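Local coordinates for protein subclass B3 metallo-beta-lactamase (Sphingobium indicum, PDB 7LUU) that probably hydrolyses beta-lactam antibiotics, using two zinc ions bound in its active site, at residues A194-G199 / G203-S208; S224-V229 / E249-R254; M100-V105 / R136-T141; V78-I81 / G86-L89; E50-W55 / G92-A97. All blocks are in the same frame, centred on the assembly; numbering follows the deposited sequence.

Contact 1 of 5, residues A194-G199 / G203-S208; sequences AHATPG and GSMTWS
Ala194, Met205 and Trp207 meet on one face of a two-stranded antiparallel ladder. The methyl of Ala194 lies 3.5 Å from CZ3 of Trp207 and 3.7 Å from SD of Met205. With chi1 at -179° the thioether leaves the backbone opposite its own N and sets CG over one face of the indole, near the rim; a bend at chi3 then brings CE to the backbone of Ala196. The short alanine side chain fits between the thioether and the indole. Between the strands, His195 and Thr206 form a hydrogen-bonded pair: His195 N gives to Thr206 O at 2.8 Å, and Thr206 N returns one to His195 O at 2.9 Å. Beyond the regular strand, Thr197 N adds a bond to Ser204 O. The face of His195 and Thr206 is polar. Thr197 OG1 and Thr206 OG1 are 2.8 Å apart in a hydrogen bond between side chains crossing nearly at right angles, and both hydroxyls also bond to Ser224. At the outer end, His195 NE2 meets Ser208 OG at 2.7 Å in the plane of the imidazole. The whole is a beta hairpin, 190-196 with 205-213, of the metallo-beta-lactamase fold, whose connecting turn carries the zinc ligand His200; Ser204 OG bonds Thr201 beside it.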
# COMPACT_ATOMS: atom_id res chain seq x y z
N ALA A 194 -4.27 -7.14 9.36
CA ALA A 194 -2.94 -6.63 8.97
C ALA A 194 -1.97 -7.81 8.84
O ALA A 194 -1.93 -8.69 9.72
CB ALA A 194 -2.44 -5.66 10.06
N HIS A 195 -1.18 -7.84 7.76
CA HIS A 195 -0.15 -8.87 7.59
C HIS A 195 1.17 -8.20 7.32
O HIS A 195 1.32 -7.52 6.30
CB HIS A 195 -0.46 -9.83 6.44
CG HIS A 195 -1.83 -10.39 6.50
ND1 HIS A 195 -2.14 -11.55 7.18
CD2 HIS A 195 -2.99 -9.93 5.98
CE1 HIS A 195 -3.44 -11.80 7.04
NE2 HIS A 195 -3.98 -10.83 6.31
N ALA A 196 2.15 -8.42 8.18
CA ALA A 196 3.48 -7.88 7.86
C ALA A 196 4.01 -8.54 6.61
O ALA A 196 4.12 -9.79 6.56
CB ALA A 196 4.45 -8.14 9.02
N THR A 197 4.42 -7.73 5.59
CA THR A 197 4.97 -8.34 4.36
C THR A 197 6.24 -7.57 4.00
O THR A 197 6.27 -6.80 3.04
CB THR A 197 3.95 -8.35 3.20
OG1 THR A 197 3.34 -7.05 3.08
CG2 THR A 197 2.88 -9.41 3.48
N PRO A 198 7.27 -7.69 4.82
CA PRO A 198 8.49 -6.89 4.64
C PRO A 198 9.31 -7.35 3.45
O PRO A 198 9.13 -8.45 2.89
CB PRO A 198 9.27 -7.14 5.94
CG PRO A 198 8.78 -8.51 6.35
CD PRO A 198 7.34 -8.55 6.02
N GLY A 199 10.22 -6.47 3.03
CA GLY A 199 11.19 -6.76 1.99
C GLY A 199 11.47 -5.49 1.21
O GLY A 199 12.58 -5.03 1.03
N GLY A 203 8.79 -2.24 7.16
CA GLY A 203 7.45 -2.04 7.67
C GLY A 203 6.37 -2.22 6.64
O GLY A 203 5.21 -1.89 6.93
N SER A 204 6.70 -2.72 5.45
CA SER A 204 5.66 -2.93 4.45
C SER A 204 4.58 -3.87 4.98
O SER A 204 4.88 -4.88 5.66
CB SER A 204 6.28 -3.52 3.17
OG SER A 204 7.10 -2.51 2.53
N MET A 205 3.33 -3.58 4.60
CA MET A 205 2.21 -4.29 5.23
C MET A 205 1.10 -4.48 4.22
O MET A 205 0.80 -3.57 3.43
CB MET A 205 1.69 -3.51 6.46
CG MET A 205 0.49 -4.26 7.19
SD MET A 205 0.46 -3.73 8.95
CE MET A 205 1.46 -5.07 9.65
N THR A 206 0.47 -5.66 4.26
CA THR A 206 -0.61 -6.08 3.38
C THR A 206 -1.88 -6.19 4.21
O THR A 206 -1.84 -6.51 5.39
CB THR A 206 -0.20 -7.43 2.75
OG1 THR A 206 0.86 -7.20 1.84
CG2 THR A 206 -1.39 -8.17 2.04
N TRP A 207 -3.02 -5.89 3.59
CA TRP A 207 -4.31 -5.85 4.27
C TRP A 207 -5.26 -6.83 3.62
O TRP A 207 -5.38 -6.81 2.40
CB TRP A 207 -4.87 -4.40 4.16
CG TRP A 207 -3.85 -3.36 4.58
CD1 TRP A 207 -2.94 -2.67 3.75
CD2 TRP A 207 -3.51 -3.00 5.92
NE1 TRP A 207 -2.14 -1.84 4.54
CE2 TRP A 207 -2.44 -2.05 5.86
CE3 TRP A 207 -4.03 -3.40 7.18
CZ2 TRP A 207 -1.91 -1.46 7.01
CZ3 TRP A 207 -3.52 -2.80 8.30
CH2 TRP A 207 -2.44 -1.85 8.22
N SER A 208 -6.05 -7.56 4.43
CA SER A 208 -7.03 -8.45 3.85
C SER A 208 -8.38 -8.31 4.54
O SER A 208 -8.48 -8.02 5.74
CB SER A 208 -6.55 -9.93 3.93
OG SER A 208 -6.48 -10.34 5.32

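Contact 2 of 5, residues S224-V229 / E249-R254; sequences SSLNPV and EASYRR
Ser251 OG, on helix 242-257, lies within hydrogen-bonding reach of two backbone oxygens that must share its single proton: that of Pro198, the stronger partner, in the turn leading to the zinc ligand His200, and that of Gly247, one helical turn back. Its first torsion, chi1 -70°, sets OG beside its own backbone N, from where it can reach both. A small hydroxyl suits this buried place, since its CB remains for apolar contact with Leu226. The contact belongs to the C-terminal part of the metallo-beta-lactamase fold, where the loop following strand 216-223 passes between the zinc site and two helices, 242-257 and 282-300. Leu226 is the residue of 224-229 that enters the helix surface. Its CD2 branch rests 3.8 Å from Ser251 CB, and its CD1 branch comes to the edge of the Tyr252 ring, 4.4 Å from CE1. The forked leucine thus spans two successive helix residues, and Tyr286 and Met255 pack round it as well. Tyr252 pairs its apolar ring with a hydroxyl bonded to Ser290, which also binds Leu226 O and so joins both segments to helix 282-300. Before the proline, the loop folds into an ST turn and brings Asn227 O to ND1 of His200, a second-shell bond likely to orient that imidazole. In the turn, Asn227 N donates to Ser225 OG at 3.1 Å.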
# COMPACT_ATOMS: atom_id res chain seq x y z
N SER A 224 1.02 -5.02 -0.34
CA SER A 224 2.12 -4.08 -0.50
C SER A 224 3.03 -4.52 -1.62
O SER A 224 3.04 -5.71 -2.03
CB SER A 224 2.97 -3.99 0.78
OG SER A 224 3.75 -5.21 0.92
N SER A 225 3.72 -3.54 -2.21
CA SER A 225 4.82 -3.88 -3.10
C SER A 225 5.73 -4.90 -2.46
O SER A 225 6.08 -4.79 -1.29
CB SER A 225 5.60 -2.63 -3.44
OG SER A 225 6.72 -2.99 -4.29
N LEU A 226 6.15 -5.89 -3.27
CA LEU A 226 7.24 -6.81 -2.94
C LEU A 226 8.40 -6.61 -3.90
O LEU A 226 9.14 -7.55 -4.17
CB LEU A 226 6.73 -8.26 -2.98
CG LEU A 226 5.64 -8.64 -1.95
CD1 LEU A 226 5.13 -10.10 -2.17
CD2 LEU A 226 6.13 -8.47 -0.49
N ASN A 227 8.62 -5.39 -4.44
CA ASN A 227 9.65 -5.26 -5.48
C ASN A 227 11.01 -5.04 -4.82
O ASN A 227 11.16 -4.11 -4.02
CB ASN A 227 9.34 -4.11 -6.40
CG ASN A 227 8.10 -4.36 -7.15
OD1 ASN A 227 7.82 -5.52 -7.51
ND2 ASN A 227 7.34 -3.31 -7.40
N PRO A 228 11.99 -5.85 -5.10
CA PRO A 228 13.30 -5.65 -4.50
C PRO A 228 14.06 -4.57 -5.27
O PRO A 228 14.84 -4.86 -6.17
CB PRO A 228 13.98 -7.04 -4.60
CG PRO A 228 13.32 -7.68 -5.80
CD PRO A 228 11.87 -7.06 -5.93
N VAL A 229 13.85 -3.34 -4.88
CA VAL A 229 14.57 -2.23 -5.51
C VAL A 229 15.28 -1.43 -4.44
O VAL A 229 14.97 -1.50 -3.23
CB VAL A 229 13.63 -1.36 -6.35
CG1 VAL A 229 13.18 -2.15 -7.53
CG2 VAL A 229 12.49 -0.93 -5.51
N GLU A 249 11.36 -13.60 2.52
CA GLU A 249 10.99 -15.00 2.63
C GLU A 249 9.70 -15.14 3.44
O GLU A 249 8.81 -15.91 3.06
CB GLU A 249 12.12 -15.81 3.27
CG GLU A 249 13.38 -15.77 2.42
CD GLU A 249 14.66 -16.26 3.15
OE1 GLU A 249 14.61 -16.67 4.35
OE2 GLU A 249 15.73 -16.23 2.50
N ALA A 250 9.56 -14.35 4.51
CA ALA A 250 8.33 -14.41 5.31
C ALA A 250 7.14 -13.91 4.52
O ALA A 250 6.04 -14.47 4.59
CB ALA A 250 8.49 -13.56 6.57
N SER A 251 7.36 -12.88 3.71
CA SER A 251 6.30 -12.36 2.86
C SER A 251 5.81 -13.40 1.86
O SER A 251 4.60 -13.49 1.59
CB SER A 251 6.80 -11.15 2.10
OG SER A 251 6.97 -10.07 3.02
N TYR A 252 6.73 -14.16 1.25
CA TYR A 252 6.32 -15.15 0.27
C TYR A 252 5.47 -16.22 0.94
O TYR A 252 4.47 -16.67 0.37
CB TYR A 252 7.53 -15.77 -0.42
CG TYR A 252 8.40 -14.76 -1.09
CD1 TYR A 252 7.86 -13.59 -1.58
CD2 TYR A 252 9.79 -15.01 -1.22
CE1 TYR A 252 8.68 -12.64 -2.20
CE2 TYR A 252 10.62 -14.08 -1.86
CZ TYR A 252 10.04 -12.90 -2.37
OH TYR A 252 10.89 -11.98 -2.98
N ARG A 253 5.86 -16.62 2.16
CA ARG A 253 5.10 -17.63 2.91
C ARG A 253 3.71 -17.09 3.27
O ARG A 253 2.70 -17.80 3.09
CB ARG A 253 5.83 -18.05 4.20
CG ARG A 253 7.17 -18.81 3.97
CD ARG A 253 7.78 -19.44 5.28
NE ARG A 253 8.22 -18.45 6.27
CZ ARG A 253 9.45 -17.91 6.29
NH1 ARG A 253 10.35 -18.24 5.39
NH2 ARG A 253 9.75 -17.04 7.22
N ARG A 254 3.65 -15.82 3.68
CA ARG A 254 2.37 -15.19 4.01
C ARG A 254 1.49 -15.14 2.77
O ARG A 254 0.31 -15.51 2.81
CB ARG A 254 2.58 -13.78 4.57
CG ARG A 254 1.27 -12.97 4.70
CD ARG A 254 0.34 -13.68 5.72
NE ARG A 254 1.09 -13.91 6.96
CZ ARG A 254 0.99 -15.00 7.72
NH1 ARG A 254 0.15 -15.99 7.38
NH2 ARG A 254 1.75 -15.14 8.80

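Contact 3 of 5, residues M100-V105 / R136-T141; sequences MILSNV and RDTGAT
Leu102 carries the touch of helix segment 100-105 on Asp137 and Thr138 at the C-terminal end of helix 131-138. Ahead of it in the sequence, Met100 leans on Phe73, while its carbonyl accepts the helical bond from Asn104 N at 3.0 Å. Ile101 turns its branched apolar chain to Leu134, one turn before the contact on the neighbouring helix. At Leu102 the two methyls divide the work. CD1 comes 3.6 Å from Asp137 OD2 and 4.1 Å from its CB, the two side chains crossing nearly at a right angle; CD2 reaches Thr138 CG2 at 4.1 Å. Leucine suits the position because its two methyls can meet a carboxylate and a methyl at once, and Leu134 and Pro112 complete its surroundings. The helices that meet here, 98-107 and 131-138, belong to successive beta-alpha-beta crossovers of the seven-stranded sheet in the metallo-beta-lactamase fold. Further along, Asn104 ND2 binds Val71 O, and Val105 packs on Phe110. On the other helix, Asp137 is held at its other oxygen: Arg136 NE makes a salt bridge to OD1 at 3.0 Å, approaching from the syn side but 33° out of the carboxylate plane, and Arg136 NH1 has a second acid partner in Asp41. Thr138 shows its methyl to Leu102 and Ile115 because chi1 of 62° places OG1 between the backbone N and the carbonyl carbon, where it bonds Leu134 O and accepts from Ala140 N at 3.1 Å in an ST turn. Between Thr138 and Ala140, Gly139 has a positive phi as the chain leaves the helix.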
# COMPACT_ATOMS: atom_id res chain seq x y z
N MET A 100 -7.49 14.53 -5.80
CA MET A 100 -8.02 13.63 -6.83
C MET A 100 -8.68 12.42 -6.18
O MET A 100 -9.75 11.99 -6.61
CB MET A 100 -6.85 13.23 -7.76
CG MET A 100 -5.97 14.45 -8.35
SD MET A 100 -4.47 13.72 -9.06
CE MET A 100 -3.59 15.22 -9.48
N ILE A 101 -8.07 11.89 -5.12
CA ILE A 101 -8.68 10.78 -4.38
C ILE A 101 -10.02 11.19 -3.79
O ILE A 101 -11.02 10.44 -3.91
CB ILE A 101 -7.73 10.29 -3.27
CG1 ILE A 101 -6.56 9.59 -3.96
CG2 ILE A 101 -8.44 9.23 -2.35
CD1 ILE A 101 -5.33 9.38 -2.98
N LEU A 102 -10.07 12.34 -3.12
CA LEU A 102 -11.32 12.76 -2.49
C LEU A 102 -12.39 13.00 -3.56
O LEU A 102 -13.56 12.68 -3.35
CB LEU A 102 -11.07 14.04 -1.68
CG LEU A 102 -10.11 13.94 -0.48
CD1 LEU A 102 -9.70 15.32 0.10
CD2 LEU A 102 -10.71 13.03 0.53
N SER A 103 -12.01 13.58 -4.70
CA SER A 103 -12.94 13.71 -5.81
C SER A 103 -13.51 12.35 -6.23
O SER A 103 -14.71 12.22 -6.50
CB SER A 103 -12.25 14.40 -6.99
OG SER A 103 -13.14 14.50 -8.10
N ASN A 104 -12.64 11.33 -6.35
CA ASN A 104 -13.09 10.01 -6.74
C ASN A 104 -14.05 9.43 -5.69
O ASN A 104 -15.02 8.74 -6.02
CB ASN A 104 -11.90 9.10 -6.94
CG ASN A 104 -11.22 9.33 -8.29
OD1 ASN A 104 -11.81 9.97 -9.21
ND2 ASN A 104 -10.00 8.83 -8.45
N VAL A 105 -13.77 9.68 -4.41
CA VAL A 105 -14.66 9.20 -3.34
C VAL A 105 -16.05 9.83 -3.52
O VAL A 105 -17.08 9.15 -3.45
CB VAL A 105 -14.04 9.57 -1.97
CG1 VAL A 105 -15.00 9.29 -0.85
CG2 VAL A 105 -12.77 8.74 -1.75
N ARG A 136 -5.76 15.02 7.29
CA ARG A 136 -6.15 16.38 7.67
C ARG A 136 -7.58 16.66 7.25
O ARG A 136 -8.40 17.16 8.05
CB ARG A 136 -5.19 17.39 7.03
CG ARG A 136 -5.64 18.90 7.22
CD ARG A 136 -4.78 19.82 6.38
NE ARG A 136 -4.94 19.51 4.97
CZ ARG A 136 -4.14 19.98 4.00
NH1 ARG A 136 -4.30 19.59 2.73
NH2 ARG A 136 -3.13 20.75 4.32
N ASP A 137 -7.91 16.34 6.01
CA ASP A 137 -9.18 16.79 5.45
C ASP A 137 -10.35 15.95 5.96
O ASP A 137 -11.49 16.46 6.04
CB ASP A 137 -9.13 16.71 3.92
CG ASP A 137 -8.36 17.92 3.26
OD1 ASP A 137 -7.69 18.72 3.95
OD2 ASP A 137 -8.49 18.10 2.01
N THR A 138 -10.10 14.72 6.35
CA THR A 138 -11.16 13.77 6.74
C THR A 138 -11.29 13.55 8.24
O THR A 138 -12.37 13.13 8.69
CB THR A 138 -10.95 12.37 6.16
OG1 THR A 138 -9.73 11.80 6.63
CG2 THR A 138 -10.90 12.38 4.62
N GLY A 139 -10.21 13.72 8.98
CA GLY A 139 -10.11 13.41 10.38
C GLY A 139 -9.77 11.96 10.66
O GLY A 139 -9.72 11.56 11.83
N ALA A 140 -9.44 11.21 9.62
CA ALA A 140 -9.13 9.80 9.77
C ALA A 140 -7.85 9.58 10.59
O ALA A 140 -6.91 10.37 10.54
CB ALA A 140 -8.97 9.12 8.38
N THR A 141 -7.78 8.39 11.20
CA THR A 141 -6.59 7.87 11.84
C THR A 141 -5.83 7.03 10.84
O THR A 141 -6.44 6.24 10.13
CB THR A 141 -6.98 7.00 13.04
OG1 THR A 141 -7.45 7.91 14.06
CG2 THR A 141 -5.72 6.27 13.63

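Contact 4 of 5, residues V78-I81 / G86-L89; sequences VALI and GLVL
Leu80 and Leu89 face each other as a non-hydrogen-bonded pair, their CD1 methyls 3.8 Å apart. Leu80 reaches across because its CG stands opposite the backbone N, chi1 175°, which also brings CD1 to within 3.9 Å of Leu87 CB. Leu89 has chi1 -141°, well away from a staggered value, and with it CD1 comes 3.4 Å from Ala79 O and 3.9 Å from CG1 of Val78. On the other face Ile81 CB packs against Val88 CB at 4.2 Å; branching at CB suits both to an extended chain. Between the faces, Ile81 N bonds Val88 O at 2.8 Å and Val88 N bonds Ile81 O at 2.9 Å. CA-H...O contacts fill the ladder beside them, such as Leu89 CA to Ala79 O at 3.2 Å. The two strands, 79-82 and 87-90, form a beta hairpin in the mixed sheet of the metallo-beta-lactamase fold. Farther out, Ile101 of helix 98-107 covers Val78 and Leu89, while Phe110 covers Leu80. Ile115 and Ile118 of the adjoining strand touch Leu89, and Leu119 touches Val88 on the reverse face. At the turn, Gly86 has backbone angles at which a CB would be jammed against the carbonyl oxygen of the residue before, so glycine fits, and its own oxygen bonds Thr83 OG1.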
# COMPACT_ATOMS: atom_id res chain seq x y z
N VAL A 78 -5.44 2.84 -4.90
CA VAL A 78 -6.02 3.34 -3.64
C VAL A 78 -7.39 2.67 -3.49
O VAL A 78 -8.20 2.73 -4.42
CB VAL A 78 -6.18 4.88 -3.66
CG1 VAL A 78 -6.80 5.39 -2.32
CG2 VAL A 78 -4.82 5.57 -3.99
N ALA A 79 -7.63 2.02 -2.35
CA ALA A 79 -8.92 1.32 -2.15
C ALA A 79 -9.80 2.09 -1.17
O ALA A 79 -9.31 2.88 -0.37
CB ALA A 79 -8.72 -0.10 -1.60
N LEU A 80 -11.11 1.86 -1.25
CA LEU A 80 -12.11 2.49 -0.36
C LEU A 80 -13.06 1.38 0.06
O LEU A 80 -13.56 0.63 -0.79
CB LEU A 80 -12.88 3.62 -1.08
CG LEU A 80 -13.96 4.18 -0.19
CD1 LEU A 80 -13.27 5.16 0.82
CD2 LEU A 80 -14.91 4.94 -1.13
N ILE A 81 -13.22 1.20 1.36
CA ILE A 81 -14.13 0.18 1.91
C ILE A 81 -15.24 0.88 2.65
O ILE A 81 -14.97 1.66 3.57
CB ILE A 81 -13.39 -0.78 2.88
CG1 ILE A 81 -12.17 -1.39 2.17
CG2 ILE A 81 -14.38 -1.88 3.45
CD1 ILE A 81 -11.27 -2.11 3.17
N GLY A 86 -18.69 3.80 8.64
CA GLY A 86 -17.59 4.65 8.22
C GLY A 86 -16.83 4.01 7.09
O GLY A 86 -17.01 2.83 6.76
N LEU A 87 -15.94 4.80 6.52
CA LEU A 87 -15.19 4.38 5.33
C LEU A 87 -13.74 4.17 5.72
O LEU A 87 -13.22 4.82 6.63
CB LEU A 87 -15.29 5.42 4.20
CG LEU A 87 -16.75 5.86 3.89
CD1 LEU A 87 -16.70 7.00 2.91
CD2 LEU A 87 -17.56 4.71 3.27
N VAL A 88 -13.08 3.28 4.98
CA VAL A 88 -11.64 3.06 5.16
C VAL A 88 -10.95 3.24 3.81
O VAL A 88 -11.37 2.64 2.82
CB VAL A 88 -11.38 1.61 5.65
CG1 VAL A 88 -9.93 1.37 5.76
CG2 VAL A 88 -12.03 1.39 7.03
N LEU A 89 -9.89 4.04 3.77
CA LEU A 89 -9.04 4.14 2.57
C LEU A 89 -7.80 3.32 2.78
O LEU A 89 -7.33 3.22 3.91
CB LEU A 89 -8.66 5.62 2.44
CG LEU A 89 -8.56 6.39 1.17
CD1 LEU A 89 -9.66 6.24 0.14
CD2 LEU A 89 -8.56 7.87 1.62

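Contact 5 of 5, residues E50-W55 / G92-A97; sequences ERAKEW and GALPQA. With SO4 (sulfate ion), chain E; SO4 (sulfate ion), chain D.
Leu94 and Gln96 bring segment 92-97 against Ala52 and Trp55 of the N-terminal helix. Before them, Gly92 and Ala93 tie the loop by backbone bonds to His127 and Gly130. Leu94 then sends CD1 into the angle between the two helix residues, 3.6 Å from Ala52 CB and 3.8 Å from Trp55 CE3, crossing the indole side chain at about a right angle; the small alanine leaves room for this methyl. This loop leads from strand 87-90 into helix 98-107 of the metallo-beta-lactamase fold, and the contact lies beside the zinc site: Trp55 touches the zinc ligand Asp126 and lies about 4 Å, between nearest side-chain atoms, from His267. Pro95 packs on Met47 and Pro171. Gln96, bent at chi2, lays NE2 3.6 Å from Ala52 CB while donating to Met47 O. On the helix, Arg51 CB lies over one face of the Trp55 indole, toward its rim, and its guanidinium joins two sulfates, probably from the crystallisation liquor. One is bound at O3 by both Arg51 N and NE, each at 2.8 Å, and at O4 by Glu50 N; Arg51 NH1 reaches O1 of the first and O4 of the second, and NH2 bonds O2 of the second.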
# COMPACT_ATOMS: atom_id res chain seq x y z
N GLU A 50 7.08 14.51 -13.25
CA GLU A 50 7.18 13.78 -14.52
C GLU A 50 6.66 12.34 -14.38
O GLU A 50 5.81 11.89 -15.19
CB GLU A 50 8.64 13.79 -14.98
CG GLU A 50 9.08 15.13 -15.51
CD GLU A 50 8.09 15.71 -16.51
OE1 GLU A 50 7.67 16.88 -16.29
OE2 GLU A 50 7.72 14.97 -17.48
N ARG A 51 7.11 11.63 -13.35
CA ARG A 51 6.62 10.28 -13.11
C ARG A 51 5.13 10.26 -12.83
O ARG A 51 4.46 9.26 -13.11
CB ARG A 51 7.37 9.65 -11.94
CG ARG A 51 8.77 9.22 -12.40
CD ARG A 51 9.63 8.79 -11.24
NE ARG A 51 10.13 10.02 -10.59
CZ ARG A 51 10.90 9.99 -9.52
NH1 ARG A 51 11.28 11.15 -8.97
NH2 ARG A 51 11.23 8.79 -9.01
N ALA A 52 4.61 11.35 -12.22
CA ALA A 52 3.21 11.43 -11.89
C ALA A 52 2.31 11.45 -13.12
O ALA A 52 1.13 11.05 -13.01
CB ALA A 52 2.94 12.67 -10.97
N LYS A 53 2.83 11.85 -14.31
CA LYS A 53 1.99 11.81 -15.51
C LYS A 53 1.50 10.40 -15.80
O LYS A 53 0.37 10.22 -16.27
CB LYS A 53 2.76 12.37 -16.71
CG LYS A 53 3.10 13.82 -16.53
CD LYS A 53 4.08 14.32 -17.61
CE LYS A 53 4.37 15.80 -17.42
NZ LYS A 53 5.41 16.21 -18.44
N GLU A 54 2.34 9.39 -15.54
CA GLU A 54 1.95 8.00 -15.67
C GLU A 54 1.27 7.48 -14.40
O GLU A 54 0.22 6.82 -14.49
CB GLU A 54 3.16 7.11 -15.96
CG GLU A 54 3.91 7.47 -17.22
CD GLU A 54 4.23 6.26 -18.05
OE1 GLU A 54 3.78 6.25 -19.22
OE2 GLU A 54 4.91 5.31 -17.54
N TRP A 55 1.91 7.67 -13.24
CA TRP A 55 1.37 7.12 -12.00
C TRP A 55 -0.05 7.60 -11.76
O TRP A 55 -0.89 6.84 -11.28
CB TRP A 55 2.20 7.55 -10.79
CG TRP A 55 3.42 6.75 -10.53
CD1 TRP A 55 3.65 5.44 -10.84
CD2 TRP A 55 4.57 7.21 -9.81
NE1 TRP A 55 4.91 5.06 -10.36
CE2 TRP A 55 5.48 6.14 -9.74
CE3 TRP A 55 4.93 8.45 -9.24
CZ2 TRP A 55 6.73 6.27 -9.09
CZ3 TRP A 55 6.19 8.58 -8.63
CH2 TRP A 55 7.05 7.49 -8.55
N GLY A 92 -2.47 6.45 -0.19
CA GLY A 92 -2.78 7.85 -0.48
C GLY A 92 -2.04 8.41 -1.67
O GLY A 92 -2.10 9.63 -1.89
N ALA A 93 -1.36 7.58 -2.46
CA ALA A 93 -0.60 8.05 -3.62
C ALA A 93 0.32 9.24 -3.26
O ALA A 93 0.89 9.31 -2.15
CB ALA A 93 -1.54 8.33 -4.81
N LEU A 94 0.56 10.13 -4.25
CA LEU A 94 1.47 11.27 -4.08
C LEU A 94 0.77 12.43 -3.38
O LEU A 94 -0.45 12.46 -3.26
CB LEU A 94 1.93 11.74 -5.46
CG LEU A 94 2.80 10.74 -6.22
CD1 LEU A 94 2.98 11.33 -7.64
CD2 LEU A 94 4.12 10.72 -5.62
N PRO A 95 1.53 13.42 -2.87
CA PRO A 95 0.84 14.53 -2.17
C PRO A 95 -0.23 15.22 -3.03
O PRO A 95 -1.33 15.54 -2.55
CB PRO A 95 2.00 15.48 -1.82
CG PRO A 95 3.21 14.47 -1.62
CD PRO A 95 3.02 13.52 -2.79
N GLN A 96 0.07 15.50 -4.30
CA GLN A 96 -0.90 16.19 -5.13
C GLN A 96 -2.07 15.30 -5.52
O GLN A 96 -3.04 15.82 -6.07
CB GLN A 96 -0.19 16.73 -6.39
CG GLN A 96 0.33 15.64 -7.35
CD GLN A 96 1.81 15.24 -7.12
OE1 GLN A 96 2.30 15.13 -5.98
NE2 GLN A 96 2.52 15.01 -8.23
N ALA A 97 -2.03 13.99 -5.17
CA ALA A 97 -3.16 13.11 -5.47
C ALA A 97 -4.25 13.23 -4.44
O ALA A 97 -5.37 12.74 -4.69
CB ALA A 97 -2.73 11.66 -5.50
S SO4 E . 10.30 13.55 -11.69
O1 SO4 E . 10.94 13.61 -10.37
O2 SO4 E . 11.28 13.25 -12.75
O3 SO4 E . 9.29 12.46 -11.79
O4 SO4 E . 9.73 14.83 -11.96
S SO4 D . 13.39 9.54 -5.97
O1 SO4 D . 14.62 10.27 -5.67
O2 SO4 D . 13.59 8.59 -7.06
O3 SO4 D . 13.04 8.79 -4.75
O4 SO4 D . 12.32 10.48 -6.34

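From the N terminus, contact 5 opens first, at helix 49-55, and closes on the loop before helix 98-107; within the span it closes lies contact 4, the hairpin of strands 79-82 and 87-90. Contact 3 follows, joining helices 98-107 and 131-138 round a span that carries the zinc ligands Glu122, His124, Asp126 and His127. Ile101 of contact 3 packs on both contact 4 and contact 5, so these three are joined in one packed region. Contact 1 then closes a short turn round His200, and contact 2, on the opposite side of the chain's centre from contacts 3 and 4, joins a loop to helix 242-257. Those two touch through Thr197 and Ser224. No contacts cross.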